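Replicase polyprotein 1a (Avian infectious bronchitis virus, PDB 3LD1) is a viral polyprotein cleaved into several non-structural proteins, of which the Nsp2a part described here has no firmly established function. Local coordinates at residues L15-F20 with A35-F40; F20-H25 with T54-F59; A309-E314 with Y328-G333; R335-P340 with V350-R355. The protein carries 3 engineered substitutions. All blocks are in the same frame, centred on the assembly; numbering follows the deposited sequence.

Contact 1 of 4, residues L15-F20 with A35-F40; sequences LCDALF and AVRQKF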
loop_
_atom_site.group_PDB
_atom_site.type_symbol
_atom_site.label_atom_id
_atom_site.label_comp_id
_atom_site.label_asym_id
_atom_site.label_seq_id
_atom_site.Cartn_x
_atom_site.Cartn_y
_atom_site.Cartn_z
ATOM N N LEU A 15 4.768 21.679 19.055
ATOM C CA LEU A 15 5.863 22.620 19.180
ATOM C C LEU A 15 6.893 21.902 18.379
ATOM O O LEU A 15 7.558 22.490 17.474
ATOM C CB LEU A 15 6.312 22.765 20.633
ATOM C CG LEU A 15 7.598 23.606 20.765
ATOM C CD1 LEU A 15 7.328 25.069 20.325
ATOM C CD2 LEU A 15 8.189 23.601 22.189
ATOM N N CYS A 16 6.945 20.609 18.638
ATOM C CA CYS A 16 7.761 19.783 17.845
ATOM C C CYS A 16 7.481 19.966 16.339
ATOM O O CYS A 16 8.393 20.071 15.511
ATOM C CB CYS A 16 7.584 18.312 18.219
ATOM S SG CYS A 16 9.009 17.593 17.350
ATOM N N ASP A 17 6.215 20.025 16.003
ATOM C CA ASP A 17 5.806 20.279 14.633
ATOM C C ASP A 17 6.273 21.644 14.124
ATOM O O ASP A 17 6.783 21.776 12.966
ATOM C CB ASP A 17 4.245 20.244 14.506
ATOM C CG ASP A 17 3.671 18.828 14.408
ATOM O OD1 ASP A 17 2.459 18.698 14.646
ATOM O OD2 ASP A 17 4.408 17.878 14.047
ATOM N N ALA A 18 6.093 22.670 14.962
ATOM C CA ALA A 18 6.496 23.992 14.453
ATOM C C ALA A 18 7.992 24.010 14.249
ATOM O O ALA A 18 8.445 24.543 13.250
ATOM C CB ALA A 18 6.094 25.088 15.342
ATOM N N LEU A 19 8.756 23.471 15.211
ATOM C CA LEU A 19 10.227 23.387 15.063
ATOM C C LEU A 19 10.486 22.646 13.754
ATOM O O LEU A 19 10.969 23.231 12.807
ATOM C CB LEU A 19 10.848 22.622 16.207
ATOM C CG LEU A 19 12.338 22.246 16.120
ATOM C CD1 LEU A 19 13.222 23.479 15.880
ATOM C CD2 LEU A 19 12.750 21.491 17.413
ATOM N N PHE A 20 10.093 21.381 13.651
ATOM C CA PHE A 20 10.363 20.648 12.405
ATOM C C PHE A 20 9.942 21.387 11.096
ATOM O O PHE A 20 10.557 21.243 10.036
ATOM C CB PHE A 20 9.721 19.235 12.405
ATOM C CG PHE A 20 10.089 18.402 11.154
ATOM C CD1 PHE A 20 11.377 17.863 11.015
ATOM C CD2 PHE A 20 9.152 18.208 10.121
ATOM C CE1 PHE A 20 11.698 17.108 9.852
ATOM C CE2 PHE A 20 9.434 17.436 8.978
ATOM C CZ PHE A 20 10.704 16.905 8.805
ATOM N N ALA A 35 9.968 9.322 5.982
ATOM C CA ALA A 35 11.353 8.958 6.327
ATOM C C ALA A 35 12.128 10.132 7.001
ATOM O O ALA A 35 12.770 9.958 8.094
ATOM C CB ALA A 35 12.105 8.357 5.087
ATOM N N VAL A 36 11.998 11.316 6.411
ATOM C CA VAL A 36 12.675 12.514 6.914
ATOM C C VAL A 36 12.189 12.922 8.337
ATOM O O VAL A 36 13.016 13.229 9.223
ATOM C CB VAL A 36 12.523 13.724 5.951
ATOM C CG1 VAL A 36 13.332 14.852 6.434
ATOM C CG2 VAL A 36 12.927 13.358 4.457
ATOM N N ARG A 37 10.876 12.905 8.580
ATOM C CA ARG A 37 10.376 13.321 9.876
ATOM C C ARG A 37 10.742 12.244 10.909
ATOM O O ARG A 37 11.107 12.542 12.040
ATOM C CB ARG A 37 8.866 13.601 9.794
ATOM C CG ARG A 37 8.177 13.988 11.131
ATOM C CD ARG A 37 8.819 15.208 11.716
ATOM N NE ARG A 37 8.444 15.553 13.125
ATOM C CZ ARG A 37 7.361 16.271 13.378
ATOM N NH1 ARG A 37 6.574 16.601 12.358
ATOM N NH2 ARG A 37 7.054 16.613 14.611
ATOM N N GLN A 38 10.699 10.986 10.507
ATOM C CA GLN A 38 11.076 9.921 11.451
ATOM C C GLN A 38 12.554 10.062 11.867
ATOM O O GLN A 38 12.863 10.037 13.050
ATOM C CB GLN A 38 10.703 8.519 10.898
ATOM C CG GLN A 38 11.677 7.416 11.341
ATOM C CD GLN A 38 11.595 6.145 10.418
ATOM O OE1 GLN A 38 10.620 5.343 10.455
ATOM N NE2 GLN A 38 12.632 5.982 9.569
ATOM N N LYS A 39 13.456 10.267 10.912
ATOM C CA LYS A 39 14.913 10.486 11.254
ATOM C C LYS A 39 15.098 11.656 12.223
ATOM O O LYS A 39 15.928 11.674 13.161
ATOM C CB LYS A 39 15.694 10.794 9.969
ATOM C CG LYS A 39 17.196 10.985 10.109
ATOM C CD LYS A 39 17.868 11.003 8.675
ATOM C CE LYS A 39 19.390 11.114 8.838
ATOM N NZ LYS A 39 20.101 10.208 7.831
ATOM N N PHE A 40 14.312 12.676 11.965
ATOM C CA PHE A 40 14.525 13.850 12.756
ATOM C C PHE A 40 14.004 13.600 14.189
ATOM O O PHE A 40 14.701 13.876 15.178
ATOM C CB PHE A 40 13.904 15.044 12.045
ATOM C CG PHE A 40 13.729 16.241 12.914
ATOM C CD1 PHE A 40 14.638 17.295 12.855
ATOM C CD2 PHE A 40 12.630 16.342 13.791
ATOM C CE1 PHE A 40 14.454 18.465 13.660
ATOM C CE2 PHE A 40 12.433 17.478 14.586
ATOM C CZ PHE A 40 13.345 18.547 14.521
#
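Phe-20 inserts its ring between Arg-37 and Phe-40, meeting each in a different way. Its CB points toward the partner helix, and chi1 of -175° sets CG anti to the backbone N. One face takes Arg-37 CD in a CH-pi contact, 3.4 Å from the centroid. A bend at chi2 of Arg-37 (58°) puts CD there. The guanidinium runs on past the ring, Phe-20 CB lying over its centre, and ends at Asp-17. There Arg-37 NH1 and NH2 both reach Asp-17 OD2, each at 3.0 Å, in a salt bridge whose two planes are nearly perpendicular. NH1 meets OD2 nearly in line with the C-O bond and NH2 on the anti side, while OD2 stays in the guanidinium plane. Outside the pair, Asp-17 also accepts from the backbone N of Ala-138 and of Lys-139, while Arg-37 NE pairs with Asp-41. Phe-20 CD1 sits over the rim of the Phe-40 ring, 3.4 Å from Phe-40 CD2; the pair is oblique. Leu-19 CG meets the edge of Phe-40 at CZ (4.2 Å). The helix axes stay 11.9 Å apart, so long side chains bridge the gap: a buried helix-helix crossing of 13-20 with 30-46, held by aromatic packing and a salt bridge.

Contact 2 of 4, residues F20-H25 with T54-F59; sequences FFYTSH and TVCGLF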
loop_
_atom_site.group_PDB
_atom_site.type_symbol
_atom_site.label_atom_id
_atom_site.label_comp_id
_atom_site.label_asym_id
_atom_site.label_seq_id
_atom_site.Cartn_x
_atom_site.Cartn_y
_atom_site.Cartn_z
ATOM N N PHE A 20 10.093 21.381 13.651
ATOM C CA PHE A 20 10.363 20.648 12.405
ATOM C C PHE A 20 9.942 21.387 11.096
ATOM O O PHE A 20 10.557 21.243 10.036
ATOM C CB PHE A 20 9.721 19.235 12.405
ATOM C CG PHE A 20 10.089 18.402 11.154
ATOM C CD1 PHE A 20 11.377 17.863 11.015
ATOM C CD2 PHE A 20 9.152 18.208 10.121
ATOM C CE1 PHE A 20 11.698 17.108 9.852
ATOM C CE2 PHE A 20 9.434 17.436 8.978
ATOM C CZ PHE A 20 10.704 16.905 8.805
ATOM N N PHE A 21 8.883 22.172 11.155
ATOM C CA PHE A 21 8.418 22.781 9.933
ATOM C C PHE A 21 9.276 23.928 9.378
ATOM O O PHE A 21 8.859 24.632 8.437
ATOM C CB PHE A 21 7.010 23.242 10.178
ATOM C CG PHE A 21 6.035 22.139 10.167
ATOM C CD1 PHE A 21 6.354 20.925 9.528
ATOM C CD2 PHE A 21 4.744 22.314 10.723
ATOM C CE1 PHE A 21 5.400 19.877 9.508
ATOM C CE2 PHE A 21 3.793 21.261 10.720
ATOM C CZ PHE A 21 4.122 20.062 10.120
ATOM N N TYR A 22 10.456 24.143 9.965
ATOM C CA TYR A 22 11.437 25.068 9.394
ATOM C C TYR A 22 12.257 24.383 8.335
ATOM O O TYR A 22 13.027 25.050 7.651
ATOM C CB TYR A 22 12.393 25.587 10.460
ATOM C CG TYR A 22 11.847 26.742 11.225
ATOM C CD1 TYR A 22 12.392 28.049 11.041
ATOM C CD2 TYR A 22 10.804 26.557 12.179
ATOM C CE1 TYR A 22 11.854 29.187 11.785
ATOM C CE2 TYR A 22 10.290 27.667 12.916
ATOM C CZ TYR A 22 10.832 28.973 12.670
ATOM O OH TYR A 22 10.370 30.028 13.311
ATOM N N THR A 23 12.097 23.056 8.213
ATOM C CA THR A 23 12.922 22.217 7.345
ATOM C C THR A 23 12.920 22.733 5.899
ATOM O O THR A 23 11.921 23.350 5.438
ATOM C CB THR A 23 12.452 20.755 7.344
ATOM O OG1 THR A 23 13.446 19.951 6.689
ATOM C CG2 THR A 23 11.112 20.627 6.614
ATOM N N SER A 24 14.060 22.533 5.227
ATOM C CA SER A 24 14.238 23.067 3.881
ATOM C C SER A 24 13.983 21.883 2.971
ATOM O O SER A 24 13.789 22.030 1.750
ATOM C CB SER A 24 15.669 23.691 3.660
ATOM O OG SER A 24 16.737 22.902 4.197
ATOM N N HIS A 25 13.953 20.700 3.579
ATOM C CA HIS A 25 13.889 19.507 2.811
ATOM C C HIS A 25 12.722 19.567 1.873
ATOM O O HIS A 25 11.671 20.041 2.274
ATOM C CB HIS A 25 13.819 18.302 3.669
ATOM C CG HIS A 25 14.174 17.062 2.931
ATOM N ND1 HIS A 25 13.318 16.469 2.022
ATOM C CD2 HIS A 25 15.315 16.335 2.916
ATOM C CE1 HIS A 25 13.903 15.404 1.511
ATOM N NE2 HIS A 25 15.110 15.297 2.044
ATOM N N THR A 54 17.577 24.151 7.838
ATOM C CA THR A 54 16.329 24.895 7.753
ATOM C C THR A 54 16.230 25.844 6.554
ATOM O O THR A 54 17.125 25.897 5.738
ATOM C CB THR A 54 16.062 25.709 9.037
ATOM O OG1 THR A 54 16.683 27.003 8.938
ATOM C CG2 THR A 54 16.606 25.001 10.273
ATOM N N VAL A 55 15.135 26.611 6.480
ATOM C CA VAL A 55 14.916 27.666 5.448
ATOM C C VAL A 55 15.484 29.022 5.933
ATOM O O VAL A 55 15.295 30.084 5.281
ATOM C CB VAL A 55 13.392 27.884 5.038
ATOM C CG1 VAL A 55 12.767 26.647 4.516
ATOM C CG2 VAL A 55 12.542 28.414 6.180
ATOM N N CYS A 56 16.108 28.965 7.118
ATOM C CA CYS A 56 16.895 30.042 7.692
ATOM C C CYS A 56 18.327 29.569 7.799
ATOM O O CYS A 56 19.032 30.020 8.680
ATOM C CB CYS A 56 16.432 30.313 9.104
ATOM S SG CYS A 56 14.806 30.984 9.119
ATOM N N GLY A 57 18.739 28.604 6.965
ATOM C CA GLY A 57 20.121 28.079 7.042
ATOM C C GLY A 57 20.299 26.968 8.081
ATOM O O GLY A 57 19.327 26.503 8.727
ATOM N N LEU A 58 21.540 26.516 8.230
ATOM C CA LEU A 58 21.846 25.296 8.936
ATOM C C LEU A 58 21.842 25.603 10.432
ATOM O O LEU A 58 22.508 26.545 10.849
ATOM C CB LEU A 58 23.235 24.817 8.516
ATOM C CG LEU A 58 23.901 23.650 9.275
ATOM C CD1 LEU A 58 22.976 22.415 9.351
ATOM C CD2 LEU A 58 25.211 23.262 8.576
ATOM N N PHE A 59 21.099 24.857 11.255
ATOM C CA PHE A 59 21.352 24.997 12.707
ATOM C C PHE A 59 21.784 23.668 13.210
ATOM O O PHE A 59 21.621 22.633 12.523
ATOM C CB PHE A 59 20.160 25.486 13.549
ATOM C CG PHE A 59 19.661 26.885 13.191
ATOM C CD1 PHE A 59 19.859 27.947 14.058
ATOM C CD2 PHE A 59 18.932 27.118 12.003
ATOM C CE1 PHE A 59 19.359 29.230 13.736
ATOM C CE2 PHE A 59 18.438 28.379 11.666
ATOM C CZ PHE A 59 18.644 29.444 12.529
#
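Tyr-22 and Thr-54 meet at the tight centre of this contact, both buried, where two turns come together backbone to backbone. Tyr-22 O accepts from Val-55 N at 2.9 Å; the donor lies almost on the extension of the carbonyl bond, but the bond is bent at the hydrogen (138°). Tyr-22 O also lies 3.3 Å from Thr-54 CA. Tyr-22 CB and Thr-54 CB are 3.9 Å apart, which leaves this spot closely filled. Thr-23 and Thr-54 form a single beta bridge, an isolated pairing and not a ladder. Thr-54 is itself fixed by its hydroxyl: OG1 stands between the backbone N and the carbonyl carbon (chi1 88°), accepts from Cys-56 N in an ST turn, and donates to Gly-57 O at 2.7 Å on an in-plane lone pair.

The solvent side is made of more exposed residues that touch one atom at a time. Exposed Val-55 rests CG1 3.5 Å from Thr-23 O, and partly exposed Ser-24 brings CB to 3.4 Å from Thr-54 O. Residues 54-57 make a type I turn, in which partly exposed Cys-56 brings SG to the edge of the Tyr-22 ring, 4.3 Å from Tyr-22 CD1, a sulfur-aromatic contact.

The loop 20-25 follows helix 13-20 and precedes helix 30-46. Tyr-22 packs on Leu-85 and Glu-86 of helix 82-89 and hydrogen-bonds through OH to Gly-90 O, and Thr-23 touches Phe-52 and Trp-133. Ser-24 bonds to Glu-53 through both backbone and OG, tying this helix-linking loop to the edge hairpin (50-54 and 57-64) of the mixed sheet.

Contact 3 of 4, residues A309-E314 with Y328-G333; sequences AEIPVE and YVFKSG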
loop_
_atom_site.group_PDB
_atom_site.type_symbol
_atom_site.label_atom_id
_atom_site.label_comp_id
_atom_site.label_asym_id
_atom_site.label_seq_id
_atom_site.Cartn_x
_atom_site.Cartn_y
_atom_site.Cartn_z
ATOM N N ALA A 309 -0.136 -32.397 -8.644
ATOM C CA ALA A 309 1.193 -33.035 -8.538
ATOM C C ALA A 309 2.226 -32.273 -7.742
ATOM O O ALA A 309 3.093 -32.875 -7.043
ATOM C CB ALA A 309 1.783 -33.404 -9.925
ATOM N N GLU A 310 2.185 -30.958 -7.836
ATOM C CA GLU A 310 3.174 -30.226 -7.061
ATOM C C GLU A 310 4.522 -30.620 -7.590
ATOM O O GLU A 310 5.310 -31.234 -6.857
ATOM C CB GLU A 310 3.132 -30.647 -5.570
ATOM C CG GLU A 310 3.666 -29.595 -4.682
ATOM C CD GLU A 310 2.972 -28.288 -4.989
ATOM O OE1 GLU A 310 3.311 -27.664 -6.038
ATOM O OE2 GLU A 310 2.051 -27.909 -4.217
ATOM N N ILE A 311 4.779 -30.316 -8.860
ATOM C CA ILE A 311 6.099 -30.557 -9.428
ATOM C C ILE A 311 6.371 -29.495 -10.469
ATOM O O ILE A 311 5.427 -28.871 -10.999
ATOM C CB ILE A 311 6.290 -32.006 -10.057
ATOM C CG1 ILE A 311 5.389 -32.236 -11.250
ATOM C CG2 ILE A 311 6.119 -33.128 -9.044
ATOM C CD1 ILE A 311 6.132 -32.033 -12.466
ATOM N N PRO A 312 7.658 -29.285 -10.757
ATOM C CA PRO A 312 8.127 -28.420 -11.814
ATOM C C PRO A 312 7.399 -28.607 -13.151
ATOM O O PRO A 312 7.217 -29.739 -13.657
ATOM C CB PRO A 312 9.604 -28.804 -11.935
ATOM C CG PRO A 312 10.004 -29.118 -10.513
ATOM C CD PRO A 312 8.782 -29.855 -9.983
ATOM N N VAL A 313 6.959 -27.479 -13.689
ATOM C CA VAL A 313 6.542 -27.456 -15.030
ATOM C C VAL A 313 7.752 -27.625 -15.984
ATOM O O VAL A 313 8.689 -26.861 -15.913
ATOM C CB VAL A 313 5.798 -26.157 -15.313
ATOM C CG1 VAL A 313 5.512 -26.031 -16.825
ATOM C CG2 VAL A 313 4.499 -26.113 -14.476
ATOM N N GLU A 314 7.716 -28.608 -16.880
ATOM C CA GLU A 314 8.753 -28.777 -17.851
ATOM C C GLU A 314 8.608 -27.686 -18.894
ATOM O O GLU A 314 7.480 -27.327 -19.283
ATOM C CB GLU A 314 8.659 -30.177 -18.476
ATOM C CG GLU A 314 9.010 -31.317 -17.499
ATOM C CD GLU A 314 10.407 -31.083 -16.785
ATOM O OE1 GLU A 314 11.443 -30.999 -17.500
ATOM O OE2 GLU A 314 10.466 -30.930 -15.527
ATOM N N TYR A 328 -1.676 -26.941 -21.366
ATOM C CA TYR A 328 -0.317 -27.332 -21.623
ATOM C C TYR A 328 -0.173 -28.660 -20.955
ATOM O O TYR A 328 -0.682 -28.893 -19.837
ATOM C CB TYR A 328 0.610 -26.405 -20.901
ATOM C CG TYR A 328 2.084 -26.720 -21.061
ATOM C CD1 TYR A 328 2.739 -26.474 -22.283
ATOM C CD2 TYR A 328 2.841 -27.250 -19.974
ATOM C CE1 TYR A 328 4.086 -26.759 -22.420
ATOM C CE2 TYR A 328 4.191 -27.528 -20.104
ATOM C CZ TYR A 328 4.817 -27.281 -21.328
ATOM O OH TYR A 328 6.170 -27.516 -21.488
ATOM N N VAL A 329 0.599 -29.509 -21.613
ATOM C CA VAL A 329 0.700 -30.879 -21.240
ATOM C C VAL A 329 2.209 -31.204 -21.404
ATOM O O VAL A 329 2.856 -30.817 -22.391
ATOM C CB VAL A 329 -0.339 -31.629 -22.133
ATOM C CG1 VAL A 329 0.227 -32.249 -23.403
ATOM C CG2 VAL A 329 -1.139 -32.504 -21.389
ATOM N N PHE A 330 2.786 -31.866 -20.409
ATOM C CA PHE A 330 4.163 -32.252 -20.472
ATOM C C PHE A 330 4.385 -33.635 -19.876
ATOM O O PHE A 330 3.593 -34.079 -19.087
ATOM C CB PHE A 330 5.038 -31.210 -19.773
ATOM C CG PHE A 330 4.792 -31.042 -18.300
ATOM C CD1 PHE A 330 3.809 -30.188 -17.845
ATOM C CD2 PHE A 330 5.625 -31.655 -17.372
ATOM C CE1 PHE A 330 3.630 -29.960 -16.472
ATOM C CE2 PHE A 330 5.478 -31.448 -15.977
ATOM C CZ PHE A 330 4.469 -30.612 -15.535
ATOM N N LYS A 331 5.494 -34.278 -20.267
ATOM C CA LYS A 331 5.957 -35.599 -19.807
ATOM C C LYS A 331 7.138 -35.469 -18.800
ATOM O O LYS A 331 8.033 -34.656 -18.961
ATOM C CB LYS A 331 6.400 -36.401 -21.037
ATOM C CG LYS A 331 6.339 -37.934 -20.920
ATOM C CD LYS A 331 7.019 -38.679 -22.107
ATOM C CE LYS A 331 7.019 -40.249 -21.839
ATOM N NZ LYS A 331 7.837 -41.061 -22.791
ATOM N N SER A 332 7.121 -36.274 -17.749
ATOM C CA SER A 332 8.074 -36.161 -16.656
ATOM C C SER A 332 8.462 -37.567 -16.191
ATOM O O SER A 332 7.733 -38.189 -15.384
ATOM C CB SER A 332 7.445 -35.386 -15.508
ATOM O OG SER A 332 8.436 -34.650 -14.850
ATOM N N GLY A 333 9.581 -38.070 -16.732
ATOM C CA GLY A 333 9.854 -39.478 -16.661
ATOM C C GLY A 333 8.832 -40.214 -17.521
ATOM O O GLY A 333 8.641 -39.905 -18.743
#
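Glu-314 and Phe-330 carry most of the buried surface, with Tyr-328 next. The backbone of Glu-314 passes over the Phe-330 ring: its N stands 3.7 Å above the ring plane, offset toward the rim. Glu-314 CG, anti to the carbonyl carbon (chi1 -69°), drops to 3.4 Å from Phe-330 CD2, and the two side chains cross at about a right angle. It is therefore the aliphatic part of the glutamate that lines the ring. Further round the ring, Ile-311 CD1 lies at the edge, in plane, 3.6 Å from Phe-330 CE2. Pro-312 O approaches the same CE2 atom obliquely, at 3.4 Å.

Tyr-328 holds Glu-314 by its carbonyl: its OH donates to Glu-314 O at 2.6 Å, coming from above the carbonyl plane (41° out of it). Beside that bond Val-313 CG1 packs against Tyr-328 CE2 at 3.8 Å, so the tyrosine combines a polar hold with an apolar flank.

Residues 309-314 form the loop between strands 302-308 and 316-322, and the touching parts of loop and strand run 107° apart, so the loop lies across strand 325-332 without pairing with it. Val-313 touches Val-293 of strand 291-298 and Ala-346, His-348 and Val-350 of strand 345-355. Phe-330 meets the ring of Tyr-337 on the adjacent strand 335-342, and strand 316-322 borders 325-332 on its other side within the mixed sheet.

Contact 4 of 4, residues R335-P340 with V350-R355; sequences RFYAAP and VHCCER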
loop_
_atom_site.group_PDB
_atom_site.type_symbol
_atom_site.label_atom_id
_atom_site.label_comp_id
_atom_site.label_asym_id
_atom_site.label_seq_id
_atom_site.Cartn_x
_atom_site.Cartn_y
_atom_site.Cartn_z
ATOM N N ARG A 335 5.655 -40.415 -16.856
ATOM C CA ARG A 335 4.357 -39.829 -16.508
ATOM C C ARG A 335 4.028 -38.524 -17.244
ATOM O O ARG A 335 4.909 -37.760 -17.617
ATOM C CB ARG A 335 4.346 -39.482 -15.029
ATOM C CG ARG A 335 4.897 -40.551 -14.149
ATOM C CD ARG A 335 3.804 -41.436 -13.746
ATOM N NE ARG A 335 2.807 -40.578 -13.138
ATOM C CZ ARG A 335 2.842 -40.121 -11.890
ATOM N NH1 ARG A 335 3.824 -40.474 -11.056
ATOM N NH2 ARG A 335 1.873 -39.323 -11.475
ATOM N N PHE A 336 2.732 -38.236 -17.350
ATOM C CA PHE A 336 2.277 -37.020 -17.975
ATOM C C PHE A 336 1.593 -36.082 -17.049
ATOM O O PHE A 336 0.968 -36.469 -16.063
ATOM C CB PHE A 336 1.329 -37.330 -19.091
ATOM C CG PHE A 336 1.991 -37.837 -20.322
ATOM C CD1 PHE A 336 2.080 -39.220 -20.567
ATOM C CD2 PHE A 336 2.538 -36.951 -21.241
ATOM C CE1 PHE A 336 2.708 -39.730 -21.743
ATOM C CE2 PHE A 336 3.202 -37.434 -22.438
ATOM C CZ PHE A 336 3.278 -38.831 -22.696
ATOM N N TYR A 337 1.673 -34.817 -17.423
ATOM C CA TYR A 337 0.977 -33.802 -16.681
ATOM C C TYR A 337 0.318 -32.687 -17.514
ATOM O O TYR A 337 0.656 -32.461 -18.679
ATOM C CB TYR A 337 1.910 -33.219 -15.676
ATOM C CG TYR A 337 2.540 -34.246 -14.829
ATOM C CD1 TYR A 337 3.747 -34.843 -15.221
ATOM C CD2 TYR A 337 1.980 -34.607 -13.592
ATOM C CE1 TYR A 337 4.388 -35.764 -14.406
ATOM C CE2 TYR A 337 2.611 -35.524 -12.784
ATOM C CZ TYR A 337 3.822 -36.085 -13.204
ATOM O OH TYR A 337 4.479 -37.011 -12.433
ATOM N N ALA A 338 -0.647 -32.019 -16.889
ATOM C CA ALA A 338 -1.294 -30.906 -17.556
ATOM C C ALA A 338 -1.232 -29.654 -16.693
ATOM O O ALA A 338 -1.190 -29.734 -15.422
ATOM C CB ALA A 338 -2.734 -31.237 -17.868
ATOM N N ALA A 339 -1.271 -28.501 -17.380
ATOM C CA ALA A 339 -1.260 -27.217 -16.687
ATOM C C ALA A 339 -2.036 -26.141 -17.435
ATOM O O ALA A 339 -2.276 -26.262 -18.690
ATOM C CB ALA A 339 0.150 -26.761 -16.418
ATOM N N PRO A 340 -2.489 -25.101 -16.677
ATOM C CA PRO A 340 -3.175 -23.991 -17.403
ATOM C C PRO A 340 -2.199 -23.284 -18.311
ATOM O O PRO A 340 -1.048 -23.200 -17.974
ATOM C CB PRO A 340 -3.767 -23.113 -16.293
ATOM C CG PRO A 340 -3.686 -23.969 -15.014
ATOM C CD PRO A 340 -2.481 -24.906 -15.227
ATOM N N VAL A 350 -0.445 -27.721 -11.485
ATOM C CA VAL A 350 -0.181 -28.938 -12.185
ATOM C C VAL A 350 -1.156 -30.053 -11.795
ATOM O O VAL A 350 -1.302 -30.345 -10.631
ATOM C CB VAL A 350 1.285 -29.385 -12.004
ATOM C CG1 VAL A 350 1.540 -30.649 -12.855
ATOM C CG2 VAL A 350 2.241 -28.313 -12.455
ATOM N N HIS A 351 -1.826 -30.656 -12.786
ATOM C CA HIS A 351 -2.630 -31.863 -12.566
ATOM C C HIS A 351 -2.043 -33.133 -13.241
ATOM O O HIS A 351 -1.409 -33.053 -14.290
ATOM C CB HIS A 351 -4.070 -31.608 -13.011
ATOM C CG HIS A 351 -4.810 -30.593 -12.169
ATOM N ND1 HIS A 351 -4.400 -29.284 -12.047
ATOM C CD2 HIS A 351 -5.947 -30.696 -11.423
ATOM C CE1 HIS A 351 -5.240 -28.630 -11.250
ATOM N NE2 HIS A 351 -6.172 -29.470 -10.832
ATOM N N CYS A 352 -2.271 -34.312 -12.658
ATOM C CA CYS A 352 -1.818 -35.543 -13.268
ATOM C C CYS A 352 -2.661 -35.908 -14.447
ATOM O O CYS A 352 -3.884 -35.634 -14.461
ATOM C CB CYS A 352 -1.934 -36.686 -12.300
ATOM S SG CYS A 352 -1.059 -36.422 -10.784
ATOM N N CYS A 353 -1.993 -36.577 -15.397
ATOM C CA CYS A 353 -2.633 -37.221 -16.561
ATOM C C CYS A 353 -2.337 -38.756 -16.742
ATOM O O CYS A 353 -1.308 -39.281 -16.281
ATOM C CB CYS A 353 -2.186 -36.473 -17.847
ATOM S SG CYS A 353 -2.884 -34.752 -18.036
ATOM N N GLU A 354 -3.224 -39.452 -17.456
ATOM C CA GLU A 354 -3.006 -40.860 -17.851
ATOM C C GLU A 354 -3.055 -40.868 -19.322
ATOM O O GLU A 354 -3.906 -40.177 -19.909
ATOM C CB GLU A 354 -4.223 -41.662 -17.511
ATOM C CG GLU A 354 -4.038 -42.842 -16.673
ATOM C CD GLU A 354 -5.335 -43.057 -15.944
ATOM O OE1 GLU A 354 -5.341 -43.096 -14.691
ATOM O OE2 GLU A 354 -6.371 -43.085 -16.646
ATOM N N ARG A 355 -2.224 -41.696 -19.937
ATOM C CA ARG A 355 -2.412 -41.974 -21.352
ATOM C C ARG A 355 -3.694 -42.818 -21.506
ATOM O O ARG A 355 -3.977 -43.677 -20.659
ATOM C CB ARG A 355 -1.186 -42.663 -21.930
ATOM C CG ARG A 355 -0.929 -42.308 -23.403
ATOM C CD ARG A 355 0.290 -43.071 -23.894
ATOM N NE ARG A 355 1.244 -43.185 -22.783
ATOM C CZ ARG A 355 2.569 -43.202 -22.911
ATOM N NH1 ARG A 355 3.122 -43.132 -24.124
ATOM N NH2 ARG A 355 3.328 -43.295 -21.813
HETATM O O HOH W 1 0.249 -38.496 -13.770
HETATM O O HOH W 2 1.029 -39.956 -17.107
#
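Ala-338 and His-351 form the regular core of an antiparallel beta hairpin between strands 335-342 and 345-355. Two backbone bonds join this hydrogen-bonded pair, Ala-338 N to His-351 O and His-351 N to Ala-338 O, both 2.9 Å. Next comes the non-hydrogen-bonded pair of Tyr-337 with Cys-352. Beyond it Cys-353 N reaches Phe-336 O at 3.0 Å, from 44° out of the carbonyl plane. The N-to-C directions of the two short strand segments are 132° apart.

Phe-336, Ala-338, His-351 and Cys-353 share one face of the sheet; the side chains of Tyr-337 and Cys-352 diverge. On the shared face, Cys-353 SG rests 3.5 Å from Ala-338 CB. Phe-336 CG lies anti to the carbonyl carbon (chi1 -76°), and the ring turns its edge to Arg-355: Phe-336 CE1 lies over one guanidinium face, 3.6 Å from Arg-355 NH2, with the two planes nearly perpendicular. Tyr-337 CB packs on Val-350 CG1 at 3.8 Å.

Farther out, Leu-302 of strand 302-308 touches Phe-336, and Met-250 touches both Ala-338 and His-351. His-351 ND1 is satisfied by Asp-349 O. The Arg-335 guanidinium carries Tyr-337 OH over the centre of one face. In the plane of that group lies a water, which accepts from Arg-335 NH2 at 2.9 Å and donates to Cys-353 O at 3.1 Å, bridging the two strands.

Overall arrangement
The four contacts fall into two pairs at opposite ends of an elongated chain. Contacts 1 and 2, in the N-terminal part, have centres about 11 Å apart, share Phe-20 and touch through Val-36 and His-25; their segments alternate along the sequence, bringing helices 13-20 and 30-46 together with the hairpin of strands 50-54 and 57-64. Contacts 3 and 4 follow in series near the C-terminus, centres about 7 Å apart, joined where strands 325-332 and 335-342 neighbour each other in one mixed sheet. Centres of contacts 2 and 4 lie about 65 Å apart, and the nearest atoms of contacts 1 and 3 about 37 Å, so the two pairs belong to separate regions of the chain.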